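Local coordinates for cypemycin cysteine dehydrogenase (decarboxylating) (Streptomyces sp, PDB 6JDD), which catalyses the flavin-dependent oxidative decarboxylation of the C-terminal cysteine of the cypemycin precursor peptide, a step towards its aminovinyl-cysteine group, at the interface of chains A and B. Residues are numbered along the deposited sequence; one frame, centred on the assembly and turned at random. Chains: chain A/B, Cypemycin cysteine dehydrogenase (decarboxylating).

The interface of chains A and B. Residues chain A 97-98, 101, 105, 133, 135-136, 139; chain B 105-109, 114, 117.
Apolar groups of chain A gather over the backbone of B:Gly106, which adds no side chain of its own. A:Met101, bent at chi2 and chi3, lays its CG 3.4 Å from the carbonyl O of B:Gly106, while CG2 of A:Ile135, anti to its own backbone N, packs 4.0 Å from CA of B:Gly106. CD2 of A:Leu97 stays 4.3 Å from SD of B:Met114, a looser contact.

At one rim A:Asp98, with CG anti to the backbone N (chi1 -161°), meets B:Arg107, whose chain bends at chi2 and chi3. The guanidinium grips the carboxylate side-on in a salt bridge: NE lies 2.7 Å from OD1 of A:Asp98, and NH2 hydrogen-bonds the syn lone pair of OD2. The two planes are 31° apart. OD1 of A:Asp98 accepts from both NE of B:Arg107 and the amide N of B:Ala108 (3.0 Å), each coming from above the carboxylate plane. OD2 of B:Asp109 forms a looser same-chain salt bridge with NH2 of B:Arg107, which would probably offset part of the guanidinium charge.

A:Gln105, extended beyond CG, points NE2 along a lone pair of the backbone O of B:Gln105, 2.8 Å away; the same nitrogen donates to OD1 of A:Asn139 from above that carbonyl plane, which is likely to steady the A:Gln105 amide.

Opposite, A:Asn133 holds the crowded chi1 position (62°). Its ND2 donates to OE1 of B:Gln117 (2.7 Å). A:Asn133 ND2 also lies 2.9 Å from the backbone O of B:Gln117, and both acceptors are near the amide plane. Its OD1 accepts from the backbone N of A:Ile135 and A:Val136, thereby capping helix 134-142. An alanine here, without ND2 and OD1, would probably loosen the hold on B:Gln117 and leave that helix start less well capped. NE2 of B:Gln117 donates to O of B:Arg107, which is likely to brace the loop.

Helices 97-104 and 134-142 of chain A, with flanking residues, thus receive the loop before helix 111-118 and that helix's end in chain B, one patch of a larger interface, not an exact two-fold, in a deposited assembly of twelve copies, consistent with a homooligomeric flavoprotein family.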
loop_
_atom_site.group_PDB
_atom_site.type_symbol
_atom_site.label_atom_id
_atom_site.label_comp_id
_atom_site.label_asym_id
_atom_site.label_seq_id
_atom_site.Cartn_x
_atom_site.Cartn_y
_atom_site.Cartn_z
ATOM N N LEU A 97 29.671 -18.008 5.418
ATOM C CA LEU A 97 30.563 -17.488 6.493
ATOM C C LEU A 97 29.708 -17.011 7.661
ATOM O O LEU A 97 29.953 -17.493 8.767
ATOM C CB LEU A 97 31.411 -16.374 5.884
ATOM C CG LEU A 97 32.331 -15.610 6.828
ATOM C CD1 LEU A 97 33.066 -16.536 7.762
ATOM C CD2 LEU A 97 33.336 -14.818 6.038
ATOM N N ASP A 98 28.665 -16.220 7.377
ATOM C CA ASP A 98 27.865 -15.610 8.441
ATOM C C ASP A 98 27.077 -16.698 9.180
ATOM O O ASP A 98 26.882 -16.562 10.386
ATOM C CB ASP A 98 26.985 -14.479 7.919
ATOM C CG ASP A 98 26.569 -13.597 9.079
ATOM O OD1 ASP A 98 27.467 -12.974 9.678
ATOM O OD2 ASP A 98 25.358 -13.587 9.408
ATOM N N MET A 101 29.581 -18.285 11.535
ATOM C CA MET A 101 29.871 -17.381 12.664
ATOM C C MET A 101 28.711 -17.403 13.695
ATOM O O MET A 101 28.966 -17.529 14.883
ATOM C CB MET A 101 30.152 -15.960 12.177
ATOM C CG MET A 101 31.322 -15.816 11.253
ATOM S SD MET A 101 32.955 -16.313 11.964
ATOM C CE MET A 101 32.978 -18.071 11.577
ATOM N N GLN A 105 28.755 -18.862 17.595
ATOM C CA GLN A 105 28.586 -17.842 18.644
ATOM C C GLN A 105 27.313 -18.136 19.445
ATOM O O GLN A 105 26.872 -17.270 20.223
ATOM C CB GLN A 105 28.621 -16.469 17.992
ATOM C CG GLN A 105 30.022 -16.174 17.510
ATOM C CD GLN A 105 30.123 -15.055 16.494
ATOM O OE1 GLN A 105 29.164 -14.315 16.250
ATOM N NE2 GLN A 105 31.313 -14.922 15.905
ATOM N N ASN A 133 39.873 -14.948 7.627
ATOM C CA ASN A 133 40.936 -14.216 8.350
ATOM C C ASN A 133 41.137 -14.936 9.679
ATOM O O ASN A 133 40.477 -15.944 9.912
ATOM C CB ASN A 133 40.592 -12.735 8.477
ATOM C CG ASN A 133 39.329 -12.491 9.283
ATOM O OD1 ASN A 133 39.121 -13.069 10.351
ATOM N ND2 ASN A 133 38.467 -11.603 8.797
ATOM N N ILE A 135 40.240 -14.184 12.722
ATOM C CA ILE A 135 39.095 -14.129 13.647
ATOM C C ILE A 135 38.046 -15.132 13.183
ATOM O O ILE A 135 37.487 -15.841 14.006
ATOM C CB ILE A 135 38.566 -12.704 13.674
ATOM C CG1 ILE A 135 39.557 -11.827 14.430
ATOM C CG2 ILE A 135 37.182 -12.661 14.264
ATOM C CD1 ILE A 135 39.233 -10.374 14.307
ATOM N N VAL A 136 37.874 -15.262 11.882
ATOM C CA VAL A 136 36.951 -16.288 11.313
ATOM C C VAL A 136 37.453 -17.690 11.697
ATOM O O VAL A 136 36.678 -18.515 12.133
ATOM C CB VAL A 136 36.821 -16.081 9.785
ATOM C CG1 VAL A 136 36.116 -17.224 9.105
ATOM C CG2 VAL A 136 36.119 -14.771 9.455
ATOM N N ASN A 139 36.676 -18.594 15.319
ATOM C CA ASN A 139 35.219 -18.929 15.406
ATOM C C ASN A 139 34.904 -20.327 14.821
ATOM O O ASN A 139 34.167 -21.068 15.464
ATOM C CB ASN A 139 34.361 -17.823 14.796
ATOM C CG ASN A 139 34.346 -16.609 15.695
ATOM O OD1 ASN A 139 33.724 -16.615 16.725
ATOM N ND2 ASN A 139 35.165 -15.623 15.424
ATOM N N GLN B 105 33.919 -10.086 15.490
ATOM C CA GLN B 105 33.290 -11.408 15.643
ATOM C C GLN B 105 33.208 -12.099 14.277
ATOM O O GLN B 105 32.509 -13.121 14.154
ATOM C CB GLN B 105 31.952 -11.229 16.342
ATOM C CG GLN B 105 32.184 -10.839 17.784
ATOM C CD GLN B 105 30.983 -10.231 18.479
ATOM O OE1 GLN B 105 29.859 -10.255 17.967
ATOM N NE2 GLN B 105 31.226 -9.692 19.675
ATOM N N GLY B 106 33.858 -11.543 13.276
ATOM C CA GLY B 106 33.915 -12.220 11.965
ATOM C C GLY B 106 32.605 -12.172 11.187
ATOM O O GLY B 106 32.510 -12.836 10.164
ATOM N N ARG B 107 31.681 -11.316 11.577
ATOM C CA ARG B 107 30.347 -11.257 10.938
ATOM C C ARG B 107 30.472 -10.706 9.510
ATOM O O ARG B 107 31.290 -9.825 9.251
ATOM C CB ARG B 107 29.398 -10.446 11.816
ATOM C CG ARG B 107 29.261 -11.003 13.233
ATOM C CD ARG B 107 28.677 -12.416 13.233
ATOM N NE ARG B 107 27.500 -12.506 12.386
ATOM C CZ ARG B 107 26.275 -12.290 12.784
ATOM N NH1 ARG B 107 26.048 -12.036 14.042
ATOM N NH2 ARG B 107 25.250 -12.361 11.957
ATOM N N ALA B 108 29.668 -11.292 8.606
ATOM C CA ALA B 108 29.535 -10.853 7.204
ATOM C C ALA B 108 28.056 -10.649 6.871
ATOM O O ALA B 108 27.671 -11.042 5.775
ATOM C CB ALA B 108 30.146 -11.892 6.311
ATOM N N ASP B 109 27.271 -10.070 7.786
ATOM C CA ASP B 109 25.785 -9.940 7.616
ATOM C C ASP B 109 25.420 -8.648 6.841
ATOM O O ASP B 109 24.226 -8.226 6.817
ATOM C CB ASP B 109 25.068 -10.014 8.973
ATOM C CG ASP B 109 25.601 -9.043 10.020
ATOM O OD1 ASP B 109 26.712 -8.506 9.798
ATOM O OD2 ASP B 109 24.936 -8.890 11.059
ATOM N N MET B 114 31.382 -8.083 4.934
ATOM C CA MET B 114 32.083 -9.128 4.153
ATOM C C MET B 114 33.399 -8.512 3.653
ATOM O O MET B 114 34.444 -9.091 3.857
ATOM C CB MET B 114 31.213 -9.630 2.990
ATOM C CG MET B 114 31.883 -10.657 2.080
ATOM S SD MET B 114 32.048 -12.226 2.923
ATOM C CE MET B 114 30.418 -12.924 2.620
ATOM N N GLN B 117 35.951 -7.941 6.360
ATOM C CA GLN B 117 36.514 -9.243 6.773
ATOM C C GLN B 117 37.577 -9.687 5.753
ATOM O O GLN B 117 38.574 -10.289 6.185
ATOM C CB GLN B 117 35.452 -10.349 6.887
ATOM C CG GLN B 117 34.432 -10.216 8.041
ATOM C CD GLN B 117 35.007 -10.063 9.430
ATOM O OE1 GLN B 117 36.149 -10.461 9.697
ATOM N NE2 GLN B 117 34.214 -9.480 10.330
#